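Local coordinates for protein TCR beta chain (Gallus gallus, PDB 6LIR) that pairs with a TCR alpha chain to form the chicken alpha-beta T-cell receptor, which probably recognises peptides presented by MHC molecules, at residues V140-G145 with T178-S183; D24-M29 with C88-Y93; W31-P36 with H82-F87; L10-N15 with L110-E115. All coordinates share one frame; numbering follows the deposited sequence.

Contact 1: V140-G145 with T178-S183; sequences VCLASG and TYSLTS
Two pairs of reciprocal backbone hydrogen bonds hold 140-145 against 178-183. A143 N gives its proton to L181 O at 2.8 Å, and L181 N returns one to A143 O at 2.6 Å. Two residues back along the first strand, C141 N reaches S183 O at 2.8 Å while S183 N meets C141 O at 2.9 Å; the second of these is nearly straight (167° at the hydrogen), and all four donors come in almost along the C=O axis. Past S144 the ladder frays: G145 N to Y179 O is only a weak bond, as the chain turns a corner at G145. T178, at the start of its strand, still lays CG2 3.5 Å from G145 O.

These are the B and E strands of the immunoglobulin C1-set domain, antiparallel neighbours at the middle of its four-stranded sheet. C141, A143, L181 and S183 face the inside of the sandwich. There C141 SG, set anti to its own N (chi1 179°), points inward to the disulfide with C201, beside W155, whose NE1 hydrogen-bonds S183 OG; that hydroxyl also pairs with T168.

L142, S144, S180 and T182 line the other face, which the TCR alpha chain covers. L142 stretches CD1 obliquely over the E strand, where it sits 3.6 Å from T182 OG1. At the next step V140 CG1 crosses T182 CG2, methyl to methyl at 3.6 Å. The small S144 and S180 meet CB to CB at 3.8 Å, and W172 of the alpha chain packs against S144 and L142, its NE1 weakly bonded to S180 OG.

Contact 2: D24-M29 with C88-Y93; sequences DNHDYM and CASSSY
H26 turns its ring beside its own backbone N, CG anti to the carbonyl carbon (chi1 -81°), while S90 holds OG in the crowded position between N and carbonyl carbon (chi1 86°). The two torsions bring S90 OG to H26 ND1 at the edge of the ring, in a very short hydrogen bond of 2.5 Å; either atom could be the donor. The ring is sandwiched as well: the S91-S92 peptide lies over one face, S92 N above its centre, and D24 CB covers the opposite face. A water ties D24 OD2 to S90 OG, so D24 both roofs the imidazole and reaches its partner; its carboxylate might favour a protonated ring. An alanine at H26 would lose the imidazole and would probably leave S90 OG and the S91-S92 peptide less firmly held.

This is where the C and F strands of the V-set domain open into the first and third hypervariable loops, the CASS sequence that begins at C88 leading into the third. The last rungs are Y28 N to S91 O at 3.1 Å and S91 N to Y28 O at 3.0 Å, the latter donor lying above the carbonyl plane. Further out, S91 OG donates a hydrogen bond forward to the O of the poorly ordered Y93 at 3.1 Å while resting 3.4 Å from Y28 CD2. D27 N to S92 O is a weak bond, and D27 OD1 is held by Q68. On the inner side M29 bends at its thioether to put CE 4.0 Å from C88 SG, which is disulfide-bonded to C20.

Contact 3: W31-P36 with H82-F87; sequences WYLQQP and HSAIYF
This is the C-F strand pair of the immunoglobulin V-set domain, antiparallel at 153°, carrying the core tryptophan W31 and the tyrosine corner of Y86. Backbone bonds come in two reciprocal sets. Y32 N reaches F87 O at 2.7 Å and F87 N answers to Y32 O; further along, Q34 N meets I85 O at 2.9 Å and I85 N returns to Q34 O.

One side-chain bond crosses between the segments past the strand ends. Q35, CG anti to the carbonyl carbon and the chain extended beyond it, sends NE2 to S83 O at 3.0 Å; the carbonyl oxygen lies in the amide plane, although NE2 stands above the plane of the carbonyl. Because Q35 OE1 is bonded to K38 NZ, both ends of the amide are used and its rotation is fixed. An alanine at Q35 would lose this bond and the packing of CG on A84 CB, and would probably leave the loop at S83 less firmly held. Within 82-87, Y86 OH donates to H82 O at 2.5 Å, on a lone pair, the bond that makes the tyrosine corner, and also pairs with Y61 OH.

Apolar contacts divide between the faces. Toward the TCR alpha chain, Y32 meets F99 of that chain edge to face, and the aliphatic start of Q34 lies obliquely by F87, with Q34 CB 4.0 Å from F87 CE2. Toward the core, W31 crosses Y86 at about a right angle, with W31 CZ3 3.9 Å from Y86 CB. L33 runs alongside Y86, and its CD1 sits over the ring face, 3.5 Å from both CE2 and CZ.

Contact 4: L10-N15 with L110-E115; sequences LKEDEN and LGKNSE
A short parallel strand contact at the edge of the V-set sheet joins the end of 7-11 to the end of 100-110, the A' and G strands, just where the chain leaves for the constant domain. A short backbone hydrogen bond marks it: L110 N gives its proton to L10 O at 2.6 Å, nearly straight (174°) and in the carbonyl plane. K11 and L110 form the parallel bridge, their CA atoms 4.7 Å apart.

Beyond the bridge a type II beta turn from K11 to E14 folds the first segment back, closed by E14 N to K11 O at 3.2 Å. D13 occupies its left-handed corner (phi 75°). E14 braces the turn a second time: its OE1 takes the K11 backbone N-H at 2.9 Å, met from above the carboxylate plane, and forms a salt bridge with K11 NZ at 3.4 Å.

E12 and K112 touch by their aliphatic parts, E12 CB against K112 CG at 3.4 Å. Their charged ends do not meet, K112 NZ standing 6.9 Å from E12 OE2; D13 OD1 is nearer to that ammonium, though not in contact with it.

Strand 100-110 therefore has 7-11 along one flank and 84-91 along the other. L10 also pairs by its backbone with T108, and the turn at D13 and E14 is bonded to A78. L110 touches F147, beside the end of strand 136-146.

Along the chain, contact 4 encloses contact 2, which encloses contact 3; contact 1 follows. Contacts 2, 3 and 4 share one V-set sheet. Contacts 2 and 3 are successive lengths of the strand pair 28-34 and 84-91, with centres about 19 Å apart, and they touch where W31 CZ3 packs 3.8 Å from C88 N. Contact 4 lies at that sheet's border, its centre about 18 Å from that of contact 3 and about 32 Å from that of contact 2. Contact 1, in the constant domain, is about 37 Å from contact 2 centre to centre. Contact 2, at the probable recognition loops, and contact 1 thus lie on opposite sides of the chain's centre.

Contact 1: V140-G145 with T178-S183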
loop_
_atom_site.group_PDB
_atom_site.type_symbol
_atom_site.label_atom_id
_atom_site.label_comp_id
_atom_site.label_asym_id
_atom_site.label_seq_id
_atom_site.Cartn_x
_atom_site.Cartn_y
_atom_site.Cartn_z
ATOM N N VAL B 140 9.999 15.527 -4.321
ATOM C CA VAL B 140 9.455 15.059 -3.057
ATOM C C VAL B 140 8.208 15.869 -2.747
ATOM O O VAL B 140 8.267 17.094 -2.587
ATOM C CB VAL B 140 10.490 15.170 -1.931
ATOM C CG1 VAL B 140 9.956 14.525 -0.667
ATOM C CG2 VAL B 140 11.796 14.514 -2.362
ATOM N N CYS B 141 7.080 15.180 -2.662
ATOM C CA CYS B 141 5.837 15.766 -2.197
ATOM C C CYS B 141 5.644 15.389 -0.739
ATOM O O CYS B 141 5.712 14.207 -0.391
ATOM C CB CYS B 141 4.665 15.272 -3.042
ATOM S SG CYS B 141 3.068 15.902 -2.537
ATOM N N LEU B 142 5.386 16.381 0.104
ATOM C CA LEU B 142 5.183 16.143 1.526
ATOM C C LEU B 142 3.785 16.593 1.920
ATOM O O LEU B 142 3.416 17.754 1.709
ATOM C CB LEU B 142 6.234 16.878 2.362
ATOM C CG LEU B 142 6.000 16.903 3.877
ATOM C CD1 LEU B 142 6.177 15.520 4.489
ATOM C CD2 LEU B 142 6.921 17.908 4.560
ATOM N N ALA B 143 3.021 15.686 2.515
ATOM C CA ALA B 143 1.766 16.036 3.160
ATOM C C ALA B 143 1.996 15.958 4.659
ATOM O O ALA B 143 2.396 14.909 5.173
ATOM C CB ALA B 143 0.638 15.103 2.725
ATOM N N SER B 144 1.749 17.063 5.358
ATOM C CA SER B 144 1.961 17.107 6.795
ATOM C C SER B 144 0.849 17.911 7.446
ATOM O O SER B 144 0.120 18.657 6.786
ATOM C CB SER B 144 3.324 17.720 7.141
ATOM O OG SER B 144 3.510 18.949 6.457
ATOM N N GLY B 145 0.738 17.765 8.763
ATOM C CA GLY B 145 -0.226 18.526 9.522
ATOM C C GLY B 145 -1.594 17.897 9.648
ATOM O O GLY B 145 -2.488 18.522 10.232
ATOM N N THR B 178 0.388 15.487 15.107
ATOM C CA THR B 178 -0.101 15.317 13.744
ATOM C C THR B 178 0.700 14.241 13.009
ATOM O O THR B 178 1.692 13.714 13.520
ATOM C CB THR B 178 -0.054 16.644 12.988
ATOM O OG1 THR B 178 1.140 17.345 13.358
ATOM C CG2 THR B 178 -1.251 17.486 13.373
ATOM N N TYR B 179 0.235 13.886 11.811
ATOM C CA TYR B 179 0.906 12.912 10.960
ATOM C C TYR B 179 1.412 13.588 9.692
ATOM O O TYR B 179 0.924 14.648 9.287
ATOM C CB TYR B 179 -0.035 11.772 10.558
ATOM C CG TYR B 179 -0.635 11.003 11.706
ATOM C CD1 TYR B 179 -0.026 9.852 12.187
ATOM C CD2 TYR B 179 -1.817 11.421 12.302
ATOM C CE1 TYR B 179 -0.573 9.145 13.236
ATOM C CE2 TYR B 179 -2.372 10.720 13.350
ATOM C CZ TYR B 179 -1.746 9.581 13.813
ATOM O OH TYR B 179 -2.293 8.874 14.860
ATOM N N SER B 180 2.420 12.967 9.080
ATOM C CA SER B 180 2.918 13.371 7.774
ATOM C C SER B 180 3.034 12.149 6.871
ATOM O O SER B 180 3.062 11.007 7.335
ATOM C CB SER B 180 4.275 14.083 7.880
ATOM O OG SER B 180 5.318 13.160 8.142
ATOM N N LEU B 181 3.129 12.405 5.567
ATOM C CA LEU B 181 3.290 11.352 4.574
ATOM C C LEU B 181 4.100 11.909 3.413
ATOM O O LEU B 181 3.920 13.063 3.022
ATOM C CB LEU B 181 1.938 10.813 4.081
ATOM C CG LEU B 181 1.986 9.469 3.345
ATOM C CD1 LEU B 181 2.174 8.311 4.321
ATOM C CD2 LEU B 181 0.738 9.258 2.496
ATOM N N THR B 182 4.989 11.087 2.866
ATOM C CA THR B 182 5.932 11.531 1.852
ATOM C C THR B 182 5.817 10.664 0.608
ATOM O O THR B 182 5.669 9.443 0.701
ATOM C CB THR B 182 7.376 11.486 2.389
ATOM O OG1 THR B 182 7.476 12.294 3.568
ATOM C CG2 THR B 182 8.363 11.999 1.352
ATOM N N SER B 183 5.922 11.299 -0.557
ATOM C CA SER B 183 5.955 10.587 -1.825
ATOM C C SER B 183 7.033 11.197 -2.698
ATOM O O SER B 183 7.144 12.422 -2.795
ATOM C CB SER B 183 4.606 10.652 -2.548
ATOM O OG SER B 183 4.637 9.844 -3.710
#

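Contact 2: D24-M29 with C88-Y93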
loop_
_atom_site.group_PDB
_atom_site.type_symbol
_atom_site.label_atom_id
_atom_site.label_comp_id
_atom_site.label_asym_id
_atom_site.label_seq_id
_atom_site.Cartn_x
_atom_site.Cartn_y
_atom_site.Cartn_z
ATOM N N ASP B 24 -20.635 -7.533 -12.154
ATOM C CA ASP B 24 -20.368 -8.831 -12.760
ATOM C C ASP B 24 -21.525 -9.808 -12.611
ATOM O O ASP B 24 -21.360 -10.992 -12.925
ATOM C CB ASP B 24 -19.094 -9.443 -12.168
ATOM C CG ASP B 24 -17.879 -8.565 -12.370
ATOM O OD1 ASP B 24 -17.459 -8.397 -13.535
ATOM O OD2 ASP B 24 -17.344 -8.040 -11.370
ATOM N N ASN B 25 -22.692 -9.341 -12.165
ATOM C CA ASN B 25 -23.856 -10.203 -11.956
ATOM C C ASN B 25 -23.534 -11.350 -10.998
ATOM O O ASN B 25 -24.065 -12.456 -11.125
ATOM C CB ASN B 25 -24.400 -10.742 -13.283
ATOM C CG ASN B 25 -25.814 -11.274 -13.159
ATOM O OD1 ASN B 25 -26.651 -10.684 -12.474
ATOM N ND2 ASN B 25 -26.085 -12.396 -13.815
ATOM N N HIS B 26 -22.657 -11.093 -10.034
ATOM C CA HIS B 26 -22.226 -12.126 -9.106
ATOM C C HIS B 26 -23.277 -12.347 -8.033
ATOM O O HIS B 26 -23.832 -11.392 -7.485
ATOM C CB HIS B 26 -20.900 -11.739 -8.453
ATOM C CG HIS B 26 -19.703 -12.028 -9.299
ATOM N ND1 HIS B 26 -18.430 -11.642 -8.942
ATOM C CD2 HIS B 26 -19.584 -12.664 -10.488
ATOM C CE1 HIS B 26 -17.577 -12.030 -9.875
ATOM N NE2 HIS B 26 -18.253 -12.653 -10.823
ATOM N N ASP B 27 -23.537 -13.616 -7.716
ATOM C CA ASP B 27 -24.510 -13.902 -6.670
ATOM C C ASP B 27 -23.902 -13.759 -5.283
ATOM O O ASP B 27 -24.589 -13.328 -4.351
ATOM C CB ASP B 27 -25.073 -15.317 -6.837
ATOM C CG ASP B 27 -25.875 -15.485 -8.115
ATOM O OD1 ASP B 27 -26.396 -14.474 -8.635
ATOM O OD2 ASP B 27 -25.985 -16.633 -8.597
ATOM N N TYR B 28 -22.620 -14.079 -5.130
ATOM C CA TYR B 28 -21.967 -14.001 -3.832
ATOM C C TYR B 28 -21.296 -12.647 -3.675
ATOM O O TYR B 28 -20.571 -12.196 -4.568
ATOM C CB TYR B 28 -20.938 -15.122 -3.671
ATOM C CG TYR B 28 -20.314 -15.184 -2.294
ATOM C CD1 TYR B 28 -20.961 -15.828 -1.245
ATOM C CD2 TYR B 28 -19.079 -14.596 -2.040
ATOM C CE1 TYR B 28 -20.396 -15.886 0.015
ATOM C CE2 TYR B 28 -18.506 -14.649 -0.785
ATOM C CZ TYR B 28 -19.169 -15.296 0.241
ATOM O OH TYR B 28 -18.603 -15.353 1.495
ATOM N N MET B 29 -21.551 -11.997 -2.542
ATOM C CA MET B 29 -20.817 -10.809 -2.146
ATOM C C MET B 29 -20.469 -10.946 -0.675
ATOM O O MET B 29 -21.094 -11.716 0.058
ATOM C CB MET B 29 -21.621 -9.529 -2.400
ATOM C CG MET B 29 -21.988 -9.328 -3.855
ATOM S SD MET B 29 -22.798 -7.749 -4.125
ATOM C CE MET B 29 -21.455 -6.621 -3.742
ATOM N N CYS B 88 -14.702 -5.271 0.293
ATOM C CA CYS B 88 -15.811 -5.977 -0.323
ATOM C C CYS B 88 -15.279 -6.942 -1.368
ATOM O O CYS B 88 -14.295 -6.651 -2.056
ATOM C CB CYS B 88 -16.804 -5.017 -0.965
ATOM S SG CYS B 88 -17.963 -5.870 -2.036
ATOM N N ALA B 89 -15.924 -8.097 -1.478
ATOM C CA ALA B 89 -15.499 -9.102 -2.433
ATOM C C ALA B 89 -16.727 -9.772 -3.022
ATOM O O ALA B 89 -17.805 -9.771 -2.427
ATOM C CB ALA B 89 -14.583 -10.146 -1.778
ATOM N N SER B 90 -16.553 -10.342 -4.213
ATOM C CA SER B 90 -17.640 -11.037 -4.882
ATOM C C SER B 90 -17.107 -12.260 -5.615
ATOM O O SER B 90 -15.916 -12.365 -5.913
ATOM C CB SER B 90 -18.364 -10.113 -5.869
ATOM O OG SER B 90 -17.709 -10.114 -7.127
ATOM N N SER B 91 -18.022 -13.182 -5.911
ATOM C CA SER B 91 -17.738 -14.310 -6.782
ATOM C C SER B 91 -19.032 -14.767 -7.436
ATOM O O SER B 91 -20.131 -14.432 -6.986
ATOM C CB SER B 91 -17.080 -15.464 -6.020
ATOM O OG SER B 91 -17.885 -15.867 -4.929
ATOM N N SER B 92 -18.879 -15.536 -8.518
ATOM C CA SER B 92 -20.026 -16.113 -9.218
ATOM C C SER B 92 -20.948 -16.855 -8.255
ATOM O O SER B 92 -22.173 -16.686 -8.286
ATOM C CB SER B 92 -19.537 -17.036 -10.334
ATOM O OG SER B 92 -20.472 -18.061 -10.606
ATOM N N TYR B 93 -20.362 -17.684 -7.395
ATOM C CA TYR B 93 -21.062 -18.388 -6.330
ATOM C C TYR B 93 -20.007 -18.817 -5.320
ATOM O O TYR B 93 -18.806 -18.745 -5.590
ATOM C CB TYR B 93 -21.840 -19.596 -6.872
ATOM C CG TYR B 93 -21.052 -20.443 -7.859
ATOM C CD1 TYR B 93 -19.977 -21.219 -7.439
ATOM C CD2 TYR B 93 -21.384 -20.470 -9.208
ATOM C CE1 TYR B 93 -19.250 -21.987 -8.333
ATOM C CE2 TYR B 93 -20.659 -21.235 -10.113
ATOM C CZ TYR B 93 -19.595 -21.993 -9.668
ATOM O OH TYR B 93 -18.873 -22.759 -10.556
HETATM O O HOH W 1 -16.657 -7.976 -8.951
#

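Contact 3: W31-P36 with H82-F87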
loop_
_atom_site.group_PDB
_atom_site.type_symbol
_atom_site.label_atom_id
_atom_site.label_comp_id
_atom_site.label_asym_id
_atom_site.label_seq_id
_atom_site.Cartn_x
_atom_site.Cartn_y
_atom_site.Cartn_z
ATOM N N TRP B 31 -18.181 -8.907 2.886
ATOM C CA TRP B 31 -17.463 -7.800 3.501
ATOM C C TRP B 31 -16.432 -8.387 4.450
ATOM O O TRP B 31 -16.760 -9.253 5.269
ATOM C CB TRP B 31 -18.408 -6.858 4.255
ATOM C CG TRP B 31 -19.025 -5.780 3.401
ATOM C CD1 TRP B 31 -20.317 -5.725 2.956
ATOM C CD2 TRP B 31 -18.379 -4.600 2.902
ATOM N NE1 TRP B 31 -20.513 -4.586 2.210
ATOM C CE2 TRP B 31 -19.339 -3.879 2.160
ATOM C CE3 TRP B 31 -17.081 -4.084 3.006
ATOM C CZ2 TRP B 31 -19.045 -2.671 1.529
ATOM C CZ3 TRP B 31 -16.790 -2.881 2.374
ATOM C CH2 TRP B 31 -17.767 -2.190 1.646
ATOM N N TYR B 32 -15.196 -7.910 4.344
ATOM C CA TYR B 32 -14.064 -8.451 5.079
ATOM C C TYR B 32 -13.407 -7.332 5.867
ATOM O O TYR B 32 -13.425 -6.169 5.455
ATOM C CB TYR B 32 -13.029 -9.088 4.139
ATOM C CG TYR B 32 -13.338 -10.510 3.745
ATOM C CD1 TYR B 32 -12.935 -11.573 4.544
ATOM C CD2 TYR B 32 -14.029 -10.797 2.571
ATOM C CE1 TYR B 32 -13.215 -12.880 4.193
ATOM C CE2 TYR B 32 -14.313 -12.107 2.209
ATOM C CZ TYR B 32 -13.899 -13.143 3.025
ATOM O OH TYR B 32 -14.172 -14.449 2.688
ATOM N N LEU B 33 -12.828 -7.687 7.006
ATOM C CA LEU B 33 -12.160 -6.725 7.867
ATOM C C LEU B 33 -10.676 -7.047 7.903
ATOM O O LEU B 33 -10.291 -8.194 8.155
ATOM C CB LEU B 33 -12.739 -6.769 9.282
ATOM C CG LEU B 33 -12.307 -5.678 10.261
ATOM C CD1 LEU B 33 -13.367 -4.598 10.323
ATOM C CD2 LEU B 33 -12.063 -6.267 11.640
ATOM N N GLN B 34 -9.851 -6.039 7.639
ATOM C CA GLN B 34 -8.402 -6.157 7.729
ATOM C C GLN B 34 -7.903 -5.205 8.803
ATOM O O GLN B 34 -8.065 -3.987 8.680
ATOM C CB GLN B 34 -7.730 -5.852 6.389
ATOM C CG GLN B 34 -6.210 -6.028 6.424
ATOM C CD GLN B 34 -5.531 -5.527 5.169
ATOM O OE1 GLN B 34 -5.420 -4.321 4.946
ATOM N NE2 GLN B 34 -5.067 -6.455 4.340
ATOM N N GLN B 35 -7.310 -5.759 9.851
ATOM C CA GLN B 35 -6.606 -4.957 10.836
ATOM C C GLN B 35 -5.185 -5.483 10.972
ATOM O O GLN B 35 -4.930 -6.660 10.695
ATOM C CB GLN B 35 -7.328 -4.994 12.191
ATOM C CG GLN B 35 -8.727 -4.388 12.133
ATOM C CD GLN B 35 -9.502 -4.545 13.427
ATOM O OE1 GLN B 35 -9.575 -5.637 13.997
ATOM N NE2 GLN B 35 -10.100 -3.454 13.892
ATOM N N PRO B 36 -4.229 -4.616 11.360
ATOM C CA PRO B 36 -2.824 -5.043 11.471
ATOM C C PRO B 36 -2.629 -6.375 12.177
ATOM O O PRO B 36 -3.017 -6.537 13.337
ATOM C CB PRO B 36 -2.177 -3.896 12.255
ATOM C CG PRO B 36 -2.979 -2.699 11.862
ATOM C CD PRO B 36 -4.396 -3.185 11.680
ATOM N N HIS B 82 -14.205 -0.264 15.560
ATOM C CA HIS B 82 -14.548 -0.307 14.134
ATOM C C HIS B 82 -13.408 0.083 13.189
ATOM O O HIS B 82 -13.478 -0.247 12.000
ATOM C CB HIS B 82 -15.795 0.536 13.867
ATOM C CG HIS B 82 -17.049 -0.133 14.335
ATOM N ND1 HIS B 82 -17.760 0.311 15.427
ATOM C CD2 HIS B 82 -17.681 -1.250 13.903
ATOM C CE1 HIS B 82 -18.789 -0.490 15.635
ATOM N NE2 HIS B 82 -18.767 -1.445 14.723
ATOM N N SER B 83 -12.377 0.782 13.665
ATOM C CA SER B 83 -11.377 1.331 12.753
ATOM C C SER B 83 -10.582 0.214 12.085
ATOM O O SER B 83 -10.007 -0.647 12.761
ATOM C CB SER B 83 -10.441 2.275 13.504
ATOM O OG SER B 83 -11.171 3.292 14.169
ATOM N N ALA B 84 -10.536 0.243 10.757
ATOM C CA ALA B 84 -10.033 -0.881 9.979
ATOM C C ALA B 84 -10.013 -0.486 8.507
ATOM O O ALA B 84 -10.490 0.586 8.122
ATOM C CB ALA B 84 -10.875 -2.138 10.180
ATOM N N ILE B 85 -9.458 -1.374 7.690
ATOM C CA ILE B 85 -9.658 -1.332 6.249
ATOM C C ILE B 85 -10.679 -2.403 5.902
ATOM O O ILE B 85 -10.525 -3.571 6.285
ATOM C CB ILE B 85 -8.343 -1.553 5.482
ATOM C CG1 ILE B 85 -7.286 -0.542 5.926
ATOM C CG2 ILE B 85 -8.578 -1.442 3.979
ATOM C CD1 ILE B 85 -5.985 -0.636 5.148
ATOM N N TYR B 86 -11.729 -2.009 5.195
ATOM C CA TYR B 86 -12.844 -2.890 4.881
ATOM C C TYR B 86 -12.761 -3.258 3.411
ATOM O O TYR B 86 -12.597 -2.379 2.558
ATOM C CB TYR B 86 -14.190 -2.218 5.178
ATOM C CG TYR B 86 -14.484 -2.028 6.649
ATOM C CD1 TYR B 86 -13.835 -1.047 7.385
ATOM C CD2 TYR B 86 -15.413 -2.828 7.301
ATOM C CE1 TYR B 86 -14.097 -0.869 8.728
ATOM C CE2 TYR B 86 -15.686 -2.655 8.648
ATOM C CZ TYR B 86 -15.022 -1.673 9.354
ATOM O OH TYR B 86 -15.277 -1.491 10.695
ATOM N N PHE B 87 -12.868 -4.549 3.116
ATOM C CA PHE B 87 -12.794 -5.026 1.746
ATOM C C PHE B 87 -14.101 -5.711 1.387
ATOM O O PHE B 87 -14.554 -6.612 2.100
ATOM C CB PHE B 87 -11.622 -6.000 1.560
ATOM C CG PHE B 87 -10.276 -5.328 1.498
ATOM C CD1 PHE B 87 -9.849 -4.715 0.329
ATOM C CD2 PHE B 87 -9.434 -5.317 2.601
ATOM C CE1 PHE B 87 -8.609 -4.095 0.263
ATOM C CE2 PHE B 87 -8.189 -4.700 2.539
ATOM C CZ PHE B 87 -7.780 -4.089 1.370
#

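Contact 4: L10-N15 with L110-E115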
loop_
_atom_site.group_PDB
_atom_site.type_symbol
_atom_site.label_atom_id
_atom_site.label_comp_id
_atom_site.label_asym_id
_atom_site.label_seq_id
_atom_site.Cartn_x
_atom_site.Cartn_y
_atom_site.Cartn_z
ATOM N N LEU B 10 -15.440 8.532 10.845
ATOM C CA LEU B 10 -16.649 8.625 11.646
ATOM C C LEU B 10 -16.321 9.122 13.047
ATOM O O LEU B 10 -15.188 9.018 13.523
ATOM C CB LEU B 10 -17.357 7.269 11.752
ATOM C CG LEU B 10 -17.826 6.609 10.462
ATOM C CD1 LEU B 10 -18.485 5.288 10.790
ATOM C CD2 LEU B 10 -18.779 7.530 9.713
ATOM N N LYS B 11 -17.344 9.655 13.703
ATOM C CA LYS B 11 -17.287 10.020 15.109
ATOM C C LYS B 11 -17.884 8.902 15.955
ATOM O O LYS B 11 -18.609 8.035 15.460
ATOM C CB LYS B 11 -18.027 11.335 15.377
ATOM C CG LYS B 11 -17.256 12.601 15.001
ATOM C CD LYS B 11 -18.054 13.456 14.025
ATOM C CE LYS B 11 -17.987 12.858 12.643
ATOM N NZ LYS B 11 -18.694 13.615 11.557
ATOM N N GLU B 12 -17.550 8.922 17.243
ATOM C CA GLU B 12 -18.064 7.919 18.166
ATOM C C GLU B 12 -19.588 7.947 18.195
ATOM O O GLU B 12 -20.208 9.012 18.112
ATOM C CB GLU B 12 -17.510 8.167 19.568
ATOM C CG GLU B 12 -17.289 6.915 20.391
ATOM C CD GLU B 12 -15.987 6.959 21.161
ATOM O OE1 GLU B 12 -15.116 6.099 20.913
ATOM O OE2 GLU B 12 -15.829 7.865 22.008
ATOM N N ASP B 13 -20.189 6.758 18.271
ATOM C CA ASP B 13 -21.627 6.517 18.366
ATOM C C ASP B 13 -22.335 6.746 17.040
ATOM O O ASP B 13 -23.548 6.525 16.952
ATOM C CB ASP B 13 -22.305 7.368 19.452
ATOM C CG ASP B 13 -21.791 7.055 20.843
ATOM O OD1 ASP B 13 -20.560 7.111 21.053
ATOM O OD2 ASP B 13 -22.617 6.754 21.730
ATOM N N GLU B 14 -21.623 7.180 16.007
ATOM C CA GLU B 14 -22.234 7.445 14.715
ATOM C C GLU B 14 -22.685 6.157 14.045
ATOM O O GLU B 14 -22.124 5.081 14.266
ATOM C CB GLU B 14 -21.255 8.171 13.803
ATOM C CG GLU B 14 -21.734 9.511 13.323
ATOM C CD GLU B 14 -20.892 10.015 12.186
ATOM O OE1 GLU B 14 -19.825 10.584 12.466
ATOM O OE2 GLU B 14 -21.290 9.842 11.018
ATOM N N ASN B 15 -23.719 6.275 13.223
ATOM C CA ASN B 15 -24.092 5.197 12.326
ATOM C C ASN B 15 -23.650 5.559 10.915
ATOM O O ASN B 15 -23.548 6.736 10.557
ATOM C CB ASN B 15 -25.602 4.952 12.351
ATOM C CG ASN B 15 -26.080 4.379 13.669
ATOM O OD1 ASN B 15 -25.343 3.678 14.362
ATOM N ND2 ASN B 15 -27.326 4.674 14.023
ATOM N N LEU B 110 -13.307 8.298 15.136
ATOM C CA LEU B 110 -12.690 9.312 15.973
ATOM C C LEU B 110 -13.477 9.556 17.258
ATOM O O LEU B 110 -14.653 9.213 17.386
ATOM C CB LEU B 110 -12.520 10.617 15.194
ATOM C CG LEU B 110 -11.299 10.620 14.270
ATOM C CD1 LEU B 110 -10.815 12.037 14.024
ATOM C CD2 LEU B 110 -10.172 9.752 14.835
ATOM N N GLY B 111 -12.785 10.157 18.214
ATOM C CA GLY B 111 -13.437 10.677 19.398
ATOM C C GLY B 111 -14.276 11.900 19.072
ATOM O O GLY B 111 -13.940 12.695 18.195
ATOM N N LYS B 112 -15.385 12.065 19.791
ATOM C CA LYS B 112 -16.376 13.075 19.432
ATOM C C LYS B 112 -15.905 14.475 19.788
ATOM O O LYS B 112 -16.683 15.431 19.711
ATOM C CB LYS B 112 -17.675 12.830 20.194
ATOM C CG LYS B 112 -17.903 11.400 20.647
ATOM C CD LYS B 112 -19.076 11.363 21.620
ATOM C CE LYS B 112 -20.303 12.022 21.007
ATOM N NZ LYS B 112 -21.576 11.686 21.707
ATOM N N ASN B 113 -14.638 14.583 20.173
ATOM C CA ASN B 113 -13.926 15.811 20.479
ATOM C C ASN B 113 -12.895 16.153 19.419
ATOM O O ASN B 113 -12.775 17.319 19.032
ATOM C CB ASN B 113 -13.218 15.654 21.824
ATOM C CG ASN B 113 -12.637 14.265 21.988
ATOM O OD1 ASN B 113 -13.379 13.298 22.154
ATOM N ND2 ASN B 113 -11.316 14.149 21.898
ATOM N N SER B 114 -12.176 15.148 18.926
ATOM C CA SER B 114 -11.130 15.373 17.941
ATOM C C SER B 114 -11.729 15.803 16.609
ATOM O O SER B 114 -12.748 15.271 16.162
ATOM C CB SER B 114 -10.308 14.097 17.754
ATOM O OG SER B 114 -9.204 14.062 18.642
ATOM N N GLU B 115 -11.088 16.774 15.975
ATOM C CA GLU B 115 -11.479 17.201 14.643
ATOM C C GLU B 115 -10.522 16.656 13.592
ATOM O O GLU B 115 -9.379 16.289 13.879
ATOM C CB GLU B 115 -11.550 18.725 14.555
ATOM C CG GLU B 115 -12.964 19.258 14.703
ATOM C CD GLU B 115 -13.242 20.438 13.799
ATOM O OE1 GLU B 115 -14.262 20.404 13.078
ATOM O OE2 GLU B 115 -12.444 21.398 13.809
#